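Local structure of probable M18 family aminopeptidase 1 (Thermotoga maritima, 2GLF) at residues H342-V354 with I430-A442. The protein probably acts as a zinc-dependent metalloaminopeptidase of the M18 family, removing residues from the N-termini of peptides, and carries manganese ions in this crystal. Residues are numbered along the deposited sequence; the frame is centred on the assembly and turned at random.
Sequences HNAPKLGYGVALV and ISSKADLFETYVA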
loop_
_atom_site.group_PDB
_atom_site.type_symbol
_atom_site.label_atom_id
_atom_site.label_comp_id
_atom_site.label_asym_id
_atom_site.label_seq_id
_atom_site.Cartn_x
_atom_site.Cartn_y
_atom_site.Cartn_z
ATOM N N HIS A 342 19.062 -30.564 -13.329
ATOM C CA HIS A 342 19.167 -31.665 -14.283
ATOM C C HIS A 342 19.569 -31.223 -15.696
ATOM O O HIS A 342 19.805 -32.058 -16.567
ATOM C CB HIS A 342 17.853 -32.457 -14.328
ATOM C CG HIS A 342 17.993 -33.818 -14.942
ATOM N ND1 HIS A 342 18.891 -34.755 -14.478
ATOM C CD2 HIS A 342 17.350 -34.400 -15.984
ATOM C CE1 HIS A 342 18.797 -35.855 -15.206
ATOM N NE2 HIS A 342 17.868 -35.665 -16.127
ATOM N N ASN A 343 19.662 -29.917 -15.921
ATOM C CA ASN A 343 20.046 -29.387 -17.233
ATOM C C ASN A 343 20.977 -28.187 -17.080
ATOM O O ASN A 343 21.007 -27.301 -17.940
ATOM C CB ASN A 343 18.805 -28.973 -18.033
ATOM C CG ASN A 343 18.070 -30.162 -18.636
ATOM O OD1 ASN A 343 18.410 -30.632 -19.719
ATOM N ND2 ASN A 343 17.064 -30.660 -17.926
ATOM N N ALA A 344 21.733 -28.171 -15.980
ATOM C CA ALA A 344 22.674 -27.092 -15.682
ATOM C C ALA A 344 24.109 -27.606 -15.658
ATOM O O ALA A 344 24.381 -28.709 -15.189
ATOM C CB ALA A 344 22.333 -26.470 -14.348
ATOM N N PRO A 345 25.053 -26.806 -16.161
ATOM C CA PRO A 345 26.452 -27.227 -16.174
ATOM C C PRO A 345 27.140 -27.074 -14.824
ATOM O O PRO A 345 26.791 -26.195 -14.032
ATOM C CB PRO A 345 27.065 -26.317 -17.226
ATOM C CG PRO A 345 26.312 -25.045 -17.010
ATOM C CD PRO A 345 24.883 -25.531 -16.877
ATOM N N LYS A 346 28.122 -27.938 -14.575
ATOM C CA LYS A 346 28.902 -27.910 -13.341
ATOM C C LYS A 346 30.359 -27.675 -13.747
ATOM O O LYS A 346 30.799 -28.160 -14.800
ATOM C CB LYS A 346 28.792 -29.249 -12.606
ATOM C CG LYS A 346 27.383 -29.690 -12.272
ATOM C CD LYS A 346 26.789 -28.869 -11.144
ATOM C CE LYS A 346 26.234 -29.778 -10.059
ATOM N NZ LYS A 346 27.313 -30.643 -9.518
ATOM N N LEU A 347 31.101 -26.937 -12.920
ATOM C CA LEU A 347 32.512 -26.652 -13.199
ATOM C C LEU A 347 33.365 -27.918 -13.241
ATOM O O LEU A 347 33.241 -28.788 -12.385
ATOM C CB LEU A 347 33.092 -25.713 -12.139
ATOM C CG LEU A 347 32.606 -24.268 -12.083
ATOM C CD1 LEU A 347 33.143 -23.614 -10.816
ATOM C CD2 LEU A 347 33.071 -23.520 -13.319
ATOM N N GLY A 348 34.234 -28.013 -14.240
ATOM C CA GLY A 348 35.106 -29.168 -14.357
ATOM C C GLY A 348 34.484 -30.431 -14.928
ATOM O O GLY A 348 35.108 -31.497 -14.901
ATOM N N TYR A 349 33.263 -30.331 -15.445
ATOM C CA TYR A 349 32.615 -31.503 -16.016
ATOM C C TYR A 349 32.489 -31.459 -17.532
ATOM O O TYR A 349 31.560 -32.032 -18.108
ATOM C CB TYR A 349 31.251 -31.739 -15.355
ATOM C CG TYR A 349 31.388 -32.445 -14.023
ATOM C CD1 TYR A 349 31.911 -31.786 -12.909
ATOM C CD2 TYR A 349 31.086 -33.800 -13.901
ATOM C CE1 TYR A 349 32.134 -32.464 -11.714
ATOM C CE2 TYR A 349 31.308 -34.483 -12.712
ATOM C CZ TYR A 349 31.832 -33.812 -11.626
ATOM O OH TYR A 349 32.066 -34.497 -10.459
ATOM N N GLY A 350 33.435 -30.774 -18.168
ATOM C CA GLY A 350 33.455 -30.700 -19.616
ATOM C C GLY A 350 32.929 -29.447 -20.278
ATOM O O GLY A 350 32.542 -28.488 -19.614
ATOM N N VAL A 351 32.932 -29.466 -21.607
ATOM C CA VAL A 351 32.447 -28.350 -22.401
ATOM C C VAL A 351 30.933 -28.401 -22.323
ATOM O O VAL A 351 30.345 -29.486 -22.271
ATOM C CB VAL A 351 32.841 -28.488 -23.882
ATOM C CG1 VAL A 351 32.772 -27.141 -24.563
ATOM C CG2 VAL A 351 34.222 -29.080 -23.997
ATOM N N ALA A 352 30.306 -27.232 -22.315
ATOM C CA ALA A 352 28.859 -27.168 -22.247
ATOM C C ALA A 352 28.280 -27.045 -23.636
ATOM O O ALA A 352 28.729 -26.225 -24.439
ATOM C CB ALA A 352 28.421 -25.988 -21.404
ATOM N N LEU A 353 27.290 -27.884 -23.918
ATOM C CA LEU A 353 26.603 -27.877 -25.203
ATOM C C LEU A 353 25.237 -27.258 -24.915
ATOM O O LEU A 353 24.425 -27.831 -24.184
ATOM C CB LEU A 353 26.475 -29.312 -25.735
ATOM C CG LEU A 353 25.828 -29.576 -27.099
ATOM C CD1 LEU A 353 26.303 -30.912 -27.628
ATOM C CD2 LEU A 353 24.309 -29.558 -26.979
ATOM N N VAL A 354 25.008 -26.069 -25.463
ATOM C CA VAL A 354 23.759 -25.339 -25.260
ATOM C C VAL A 354 22.901 -25.397 -26.513
ATOM O O VAL A 354 23.231 -24.777 -27.529
ATOM C CB VAL A 354 24.027 -23.852 -24.946
ATOM C CG1 VAL A 354 22.782 -23.214 -24.407
ATOM C CG2 VAL A 354 25.181 -23.715 -23.964
ATOM N N ILE A 430 34.974 -16.424 -12.966
ATOM C CA ILE A 430 35.645 -17.665 -12.603
ATOM C C ILE A 430 35.307 -18.794 -13.583
ATOM O O ILE A 430 34.142 -19.002 -13.937
ATOM C CB ILE A 430 35.251 -18.103 -11.149
ATOM C CG1 ILE A 430 36.397 -17.826 -10.176
ATOM C CG2 ILE A 430 34.947 -19.586 -11.096
ATOM C CD1 ILE A 430 36.715 -16.387 -9.984
ATOM N N SER A 431 36.339 -19.516 -14.017
ATOM C CA SER A 431 36.182 -20.643 -14.929
ATOM C C SER A 431 37.084 -21.764 -14.432
ATOM O O SER A 431 37.963 -21.536 -13.607
ATOM C CB SER A 431 36.597 -20.254 -16.346
ATOM O OG SER A 431 37.991 -20.019 -16.416
ATOM N N SER A 432 36.866 -22.973 -14.936
ATOM C CA SER A 432 37.667 -24.128 -14.543
ATOM C C SER A 432 38.844 -24.339 -15.502
ATOM O O SER A 432 38.699 -24.169 -16.712
ATOM C CB SER A 432 36.786 -25.378 -14.531
ATOM O OG SER A 432 37.561 -26.556 -14.440
ATOM N N LYS A 433 40.009 -24.694 -14.968
ATOM C CA LYS A 433 41.177 -24.950 -15.815
ATOM C C LYS A 433 40.899 -26.179 -16.672
ATOM O O LYS A 433 41.282 -26.233 -17.839
ATOM C CB LYS A 433 42.430 -25.211 -14.974
ATOM C CG LYS A 433 43.029 -23.985 -14.341
ATOM C CD LYS A 433 44.216 -24.357 -13.486
ATOM C CE LYS A 433 44.823 -23.126 -12.843
ATOM N NZ LYS A 433 46.006 -23.481 -12.013
ATOM N N ALA A 434 40.239 -27.170 -16.077
ATOM C CA ALA A 434 39.902 -28.397 -16.791
ATOM C C ALA A 434 38.953 -28.113 -17.960
ATOM O O ALA A 434 39.118 -28.669 -19.045
ATOM C CB ALA A 434 39.273 -29.412 -15.832
ATOM N N ASP A 435 37.966 -27.247 -17.743
ATOM C CA ASP A 435 37.026 -26.930 -18.811
ATOM C C ASP A 435 37.714 -26.115 -19.898
ATOM O O ASP A 435 37.496 -26.337 -21.094
ATOM C CB ASP A 435 35.809 -26.170 -18.268
ATOM C CG ASP A 435 34.920 -27.038 -17.378
ATOM O OD1 ASP A 435 34.841 -28.263 -17.605
ATOM O OD2 ASP A 435 34.282 -26.489 -16.458
ATOM N N LEU A 436 38.552 -25.174 -19.481
ATOM C CA LEU A 436 39.282 -24.337 -20.422
ATOM C C LEU A 436 39.946 -25.244 -21.464
ATOM O O LEU A 436 39.779 -25.060 -22.675
ATOM C CB LEU A 436 40.342 -23.535 -19.665
ATOM C CG LEU A 436 41.144 -22.400 -20.311
ATOM C CD1 LEU A 436 42.619 -22.729 -20.208
ATOM C CD2 LEU A 436 40.732 -22.172 -21.755
ATOM N N PHE A 437 40.678 -26.239 -20.971
ATOM C CA PHE A 437 41.390 -27.196 -21.810
ATOM C C PHE A 437 40.449 -28.043 -22.646
ATOM O O PHE A 437 40.617 -28.164 -23.860
ATOM C CB PHE A 437 42.231 -28.119 -20.932
ATOM C CG PHE A 437 43.152 -29.032 -21.703
ATOM C CD1 PHE A 437 44.259 -28.520 -22.381
ATOM C CD2 PHE A 437 42.921 -30.405 -21.738
ATOM C CE1 PHE A 437 45.122 -29.357 -23.080
ATOM C CE2 PHE A 437 43.776 -31.251 -22.436
ATOM C CZ PHE A 437 44.882 -30.723 -23.109
ATOM N N GLU A 438 39.457 -28.633 -21.998
ATOM C CA GLU A 438 38.535 -29.491 -22.714
ATOM C C GLU A 438 37.788 -28.768 -23.824
ATOM O O GLU A 438 37.385 -29.385 -24.814
ATOM C CB GLU A 438 37.547 -30.131 -21.748
ATOM C CG GLU A 438 36.843 -31.335 -22.351
ATOM C CD GLU A 438 37.805 -32.450 -22.722
ATOM O OE1 GLU A 438 37.359 -33.453 -23.311
ATOM O OE2 GLU A 438 39.006 -32.326 -22.418
ATOM N N THR A 439 37.589 -27.465 -23.659
ATOM C CA THR A 439 36.900 -26.685 -24.680
ATOM C C THR A 439 37.794 -26.700 -25.906
ATOM O O THR A 439 37.341 -26.967 -27.022
ATOM C CB THR A 439 36.674 -25.242 -24.219
ATOM O OG1 THR A 439 35.688 -25.231 -23.180
ATOM C CG2 THR A 439 36.200 -24.375 -25.382
ATOM N N TYR A 440 39.074 -26.422 -25.674
ATOM C CA TYR A 440 40.094 -26.427 -26.722
ATOM C C TYR A 440 40.096 -27.768 -27.459
ATOM O O TYR A 440 40.281 -27.825 -28.667
ATOM C CB TYR A 440 41.470 -26.198 -26.094
ATOM C CG TYR A 440 42.616 -26.702 -26.934
ATOM C CD1 TYR A 440 42.976 -26.060 -28.121
ATOM C CD2 TYR A 440 43.334 -27.830 -26.549
ATOM C CE1 TYR A 440 44.025 -26.532 -28.903
ATOM C CE2 TYR A 440 44.383 -28.310 -27.319
ATOM C CZ TYR A 440 44.723 -27.660 -28.494
ATOM O OH TYR A 440 45.752 -28.154 -29.264
ATOM N N VAL A 441 39.914 -28.845 -26.709
ATOM C CA VAL A 441 39.883 -30.172 -27.293
ATOM C C VAL A 441 38.633 -30.322 -28.151
ATOM O O VAL A 441 38.709 -30.767 -29.296
ATOM C CB VAL A 441 39.877 -31.254 -26.207
ATOM C CG1 VAL A 441 39.804 -32.628 -26.847
ATOM C CG2 VAL A 441 41.123 -31.129 -25.351
ATOM N N ALA A 442 37.485 -29.941 -27.595
ATOM C CA ALA A 442 36.217 -30.027 -28.311
ATOM C C ALA A 442 36.260 -29.226 -29.614
ATOM O O ALA A 442 35.914 -29.740 -30.677
ATOM C CB ALA A 442 35.084 -29.529 -27.420
#
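A type II beta turn, Lys346 to Tyr349, leads into strand 351-354 of the mixed central sheet, and the first turn of helix 433-449 grips it through one carboxylate, that of Asp435. The two oxygens of Asp435 divide the work. OD2 takes the N-H of Gly348 at 2.7 Å, a fairly straight bond (160°) that arrives from above the carboxylate plane. OD1 accepts from Gly350 N at 2.9 Å, nearly along its own C-O axis, though the N-H is noticeably bent. With CG set beside its own backbone N (chi1 -69°), the group reaches across to the turn, and two bonds to two backbone amides should fix its rotation. Both glycines have positive phi, and the start of the helix lies close by, with Ser432 OG 3.6 Å from Gly348 CA. Ser432 is the N-cap residue, its OG accepting weakly from Ala434 N and Asp435 N.

Further along, Val351 packs against the helix by van der Waals contact. It lays CG2 against the helix, 3.6 Å from Ala442 CB and 3.8 Å from Glu438 CG, while its CG1 faces Thr439 OG1; the Val351 and Thr439 side chains cross at about a right angle. Thr439 OG1 donates back to Asp435 O, which also receives Thr439 N. At the other end Leu347 CD1 approaches Ile430 CG2, 4.4 Å away.

The axes of strand 351-354 and helix 433-442 come within 8.5 Å at 62°. Strand 351-354 runs between 414-421 and 387-389, Gln388 NE2 binding the carbonyls of Lys346 and Gly350 and Ile386 N holding Glu438 OE1. The helix also packs on helices 248-263 and 13-29, through Leu436 among others.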